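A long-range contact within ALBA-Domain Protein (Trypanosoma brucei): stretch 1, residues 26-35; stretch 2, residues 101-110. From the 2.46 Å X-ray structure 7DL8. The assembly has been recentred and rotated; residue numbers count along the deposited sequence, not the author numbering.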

# COMPACT_ATOMS: atom_id res chain seq x y z
N VAL A 26 -16.61 -5.39 0.29
CA VAL A 26 -17.77 -4.52 0.43
C VAL A 26 -19.06 -5.30 0.21
O VAL A 26 -20.03 -5.16 0.96
CB VAL A 26 -17.67 -3.32 -0.54
CG1 VAL A 26 -19.02 -2.66 -0.73
CG2 VAL A 26 -16.65 -2.31 -0.02
N ASP A 27 -19.08 -6.16 -0.82
CA ASP A 27 -20.27 -6.95 -1.10
C ASP A 27 -20.53 -7.98 -0.00
O ASP A 27 -21.68 -8.18 0.41
CB ASP A 27 -20.13 -7.64 -2.46
CG ASP A 27 -20.13 -6.66 -3.61
OD1 ASP A 27 -20.52 -5.49 -3.40
OD2 ASP A 27 -19.74 -7.05 -4.73
N ILE A 28 -19.48 -8.64 0.48
CA ILE A 28 -19.64 -9.61 1.56
C ILE A 28 -20.21 -8.94 2.80
O ILE A 28 -21.13 -9.45 3.44
CB ILE A 28 -18.30 -10.31 1.86
CG1 ILE A 28 -17.94 -11.29 0.74
CG2 ILE A 28 -18.36 -11.04 3.19
CD1 ILE A 28 -16.52 -11.79 0.81
N THR A 29 -19.67 -7.76 3.14
CA THR A 29 -20.17 -7.03 4.31
C THR A 29 -21.64 -6.66 4.13
O THR A 29 -22.44 -6.79 5.06
CB THR A 29 -19.32 -5.78 4.55
OG1 THR A 29 -17.94 -6.15 4.63
CG2 THR A 29 -19.74 -5.09 5.84
N LYS A 30 -22.01 -6.19 2.93
CA LYS A 30 -23.41 -5.86 2.67
C LYS A 30 -24.29 -7.10 2.76
O LYS A 30 -25.38 -7.05 3.33
CB LYS A 30 -23.54 -5.20 1.30
CG LYS A 30 -23.16 -3.73 1.27
CD LYS A 30 -23.56 -3.08 -0.04
CE LYS A 30 -22.56 -3.39 -1.15
NZ LYS A 30 -22.77 -2.52 -2.34
N HIS A 31 -23.83 -8.21 2.18
CA HIS A 31 -24.62 -9.44 2.20
C HIS A 31 -24.79 -9.97 3.62
O HIS A 31 -25.86 -10.46 3.99
CB HIS A 31 -23.97 -10.49 1.31
CG HIS A 31 -24.54 -11.87 1.48
ND1 HIS A 31 -25.78 -12.22 0.99
CD2 HIS A 31 -24.04 -12.97 2.08
CE1 HIS A 31 -26.02 -13.49 1.29
NE2 HIS A 31 -24.98 -13.97 1.95
N LEU A 32 -23.73 -9.87 4.44
CA LEU A 32 -23.82 -10.38 5.81
C LEU A 32 -24.77 -9.54 6.65
O LEU A 32 -25.54 -10.09 7.45
CB LEU A 32 -22.43 -10.41 6.44
CG LEU A 32 -21.47 -11.51 5.97
CD1 LEU A 32 -20.08 -11.29 6.55
CD2 LEU A 32 -22.01 -12.88 6.34
N LEU A 33 -24.76 -8.22 6.46
CA LEU A 33 -25.69 -7.37 7.20
C LEU A 33 -27.13 -7.63 6.76
O LEU A 33 -28.04 -7.67 7.60
CB LEU A 33 -25.33 -5.90 7.01
CG LEU A 33 -24.03 -5.41 7.65
CD1 LEU A 33 -23.73 -3.98 7.22
CD2 LEU A 33 -24.11 -5.51 9.16
N HIS A 34 -27.34 -7.83 5.46
CA HIS A 34 -28.69 -8.09 4.96
C HIS A 34 -29.21 -9.44 5.41
O HIS A 34 -30.43 -9.62 5.56
CB HIS A 34 -28.69 -7.98 3.43
CG HIS A 34 -29.99 -8.37 2.80
ND1 HIS A 34 -31.15 -7.64 2.98
CD2 HIS A 34 -30.32 -9.40 1.99
CE1 HIS A 34 -32.13 -8.21 2.30
NE2 HIS A 34 -31.65 -9.28 1.69
N ASP A 35 -28.32 -10.41 5.63
CA ASP A 35 -28.71 -11.76 6.02
C ASP A 35 -28.65 -11.97 7.53
O ASP A 35 -28.19 -13.02 8.01
CB ASP A 35 -27.83 -12.78 5.30
CG ASP A 35 -28.37 -14.20 5.40
OD1 ASP A 35 -29.57 -14.36 5.72
OD2 ASP A 35 -27.60 -15.15 5.17
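Stretch 2, residues 101-110: KYEEQQKARE

The one hydrogen bond between the two stretches runs from Lys-30 NZ to Gln-105 OE1, with a donor-acceptor distance of 3.0 Å. Lys-30 reaches it with chi angles in the order m, t, m, t, while Gln-105 extends to meet it with chi1 m and chi2 t. The same ammonium also faces back along its own helix: Lys-30 NZ lies 3.9 Å from Asp-27 OD1, a long salt bridge across one helical turn. The lysine charge is thus shared between an amide oxygen of stretch 2 and a carboxylate of stretch 1, and it has a further hydrogen bond elsewhere in the structure.

A looser electrostatic contact lies beyond this. Asp-27 OD2 and Arg-109 NH1 are 4.2 Å apart, too far for a salt bridge, and the oxygen sits well out of the guanidinium plane, so no N-H points at it. The charges are near each other without forming a directed bond. Similarly, His-34 NE2 approaches Gln-106 OE1 at 3.8 Å, a contact rather than a hydrogen bond.

The packing centres on Tyr-102, which has the largest area covered by the opposing stretch, 99 of the 308 Å² buried on both sides together. Its chi1 is t, and its CA-to-CB bond points toward stretch 1. Tyr-102 CE1 meets Lys-30 CB at 3.7 Å, so the lysine that supplies the polar link also packs its aliphatic base against the ring, while Lys-30 O lies over one ring face. Tyr-102 CE2 comes to 3.4 Å from His-34 CG. The two rings are oblique, with centroids 4.9 Å apart and planes inclined by 53°. At the ring's far end, Tyr-102 OH is 3.7 Å from His-31 CA and lies at the edge of the imidazole, near its plane.

These contacts join two helices. Stretch 1 is helical over 26-34, as i to i+4 bonds such as His-34 N to Lys-30 O (3.0 Å) confirm, and Asp-35 is the first residue to leave helical phi/psi (-96/41). Stretch 2 is helical throughout, with Gln-106 N to Tyr-102 O at 2.9 Å, and its helix extends past both ends. The signed crossing angle is -118°, so the N-to-C directions are nearer antiparallel than parallel but strongly splayed. The axes approach no closer than 11.5 Å, a wide separation spanned by side chains; the nearest CA atoms, those of Lys-30 and Tyr-102, are 7.7 Å apart.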

# COMPACT_ATOMS: atom_id res chain seq x y z
N LYS A 101 -31.69 0.79 0.30
CA LYS A 101 -30.62 1.01 -0.67
C LYS A 101 -29.98 -0.30 -1.12
O LYS A 101 -29.49 -0.39 -2.25
CB LYS A 101 -29.55 1.93 -0.09
CG LYS A 101 -30.07 3.29 0.36
CD LYS A 101 -28.95 4.29 0.49
CE LYS A 101 -29.23 5.31 1.58
NZ LYS A 101 -29.12 4.71 2.95
N TYR A 102 -29.99 -1.32 -0.26
CA TYR A 102 -29.49 -2.63 -0.67
C TYR A 102 -30.47 -3.32 -1.61
O TYR A 102 -30.05 -4.05 -2.51
CB TYR A 102 -29.19 -3.51 0.54
CG TYR A 102 -28.44 -4.77 0.18
CD1 TYR A 102 -27.20 -4.70 -0.45
CD2 TYR A 102 -28.97 -6.02 0.45
CE1 TYR A 102 -26.51 -5.85 -0.79
CE2 TYR A 102 -28.29 -7.18 0.11
CZ TYR A 102 -27.06 -7.09 -0.50
OH TYR A 102 -26.37 -8.23 -0.84
N GLU A 103 -31.77 -3.12 -1.39
CA GLU A 103 -32.76 -3.75 -2.26
C GLU A 103 -32.76 -3.12 -3.65
O GLU A 103 -33.06 -3.79 -4.64
CB GLU A 103 -34.15 -3.66 -1.64
N GLU A 104 -32.43 -1.83 -3.74
CA GLU A 104 -32.29 -1.20 -5.04
C GLU A 104 -31.03 -1.67 -5.76
O GLU A 104 -31.01 -1.75 -6.99
CB GLU A 104 -32.27 0.33 -4.90
N GLN A 105 -29.98 -2.00 -5.01
CA GLN A 105 -28.77 -2.53 -5.62
C GLN A 105 -28.96 -3.99 -6.04
O GLN A 105 -28.42 -4.41 -7.07
CB GLN A 105 -27.59 -2.40 -4.66
CG GLN A 105 -26.98 -1.01 -4.61
CD GLN A 105 -26.05 -0.82 -3.43
OE1 GLN A 105 -25.60 -1.79 -2.82
NE2 GLN A 105 -25.75 0.43 -3.11
N GLN A 106 -29.71 -4.76 -5.26
CA GLN A 106 -30.05 -6.12 -5.68
C GLN A 106 -30.95 -6.10 -6.90
O GLN A 106 -30.76 -6.88 -7.84
CB GLN A 106 -30.72 -6.87 -4.53
CG GLN A 106 -29.76 -7.42 -3.48
CD GLN A 106 -30.46 -8.30 -2.46
OE1 GLN A 106 -31.46 -7.91 -1.86
NE2 GLN A 106 -29.93 -9.51 -2.27
N LYS A 107 -31.95 -5.21 -6.89
CA LYS A 107 -32.84 -5.06 -8.04
C LYS A 107 -32.06 -4.65 -9.29
O LYS A 107 -32.36 -5.10 -10.40
CB LYS A 107 -33.92 -4.04 -7.72
CG LYS A 107 -35.09 -4.02 -8.68
CD LYS A 107 -36.21 -3.16 -8.13
CE LYS A 107 -36.63 -3.62 -6.74
NZ LYS A 107 -37.73 -2.79 -6.17
N ALA A 108 -31.06 -3.78 -9.12
CA ALA A 108 -30.28 -3.31 -10.26
C ALA A 108 -29.34 -4.38 -10.79
O ALA A 108 -29.00 -4.38 -11.97
CB ALA A 108 -29.49 -2.06 -9.88
N ARG A 109 -28.92 -5.31 -9.93
CA ARG A 109 -28.03 -6.38 -10.37
C ARG A 109 -28.79 -7.47 -11.11
O ARG A 109 -28.23 -8.10 -12.03
CB ARG A 109 -27.29 -6.98 -9.18
CG ARG A 109 -26.18 -7.95 -9.55
CD ARG A 109 -25.48 -8.50 -8.32
NE ARG A 109 -24.33 -7.70 -7.93
CZ ARG A 109 -23.16 -7.71 -8.56
NH1 ARG A 109 -22.17 -6.95 -8.13
NH2 ARG A 109 -22.98 -8.49 -9.61
N GLU A 110 -30.05 -7.71 -10.76
CA GLU A 110 -30.85 -8.69 -11.49
C GLU A 110 -31.32 -8.14 -12.83
O GLU A 110 -31.41 -8.88 -13.81
CB GLU A 110 -32.04 -9.14 -10.64
CG GLU A 110 -32.93 -10.17 -11.31
CD GLU A 110 -32.40 -11.59 -11.19
OE1 GLU A 110 -31.19 -11.76 -10.91
OE2 GLU A 110 -33.18 -12.54 -11.38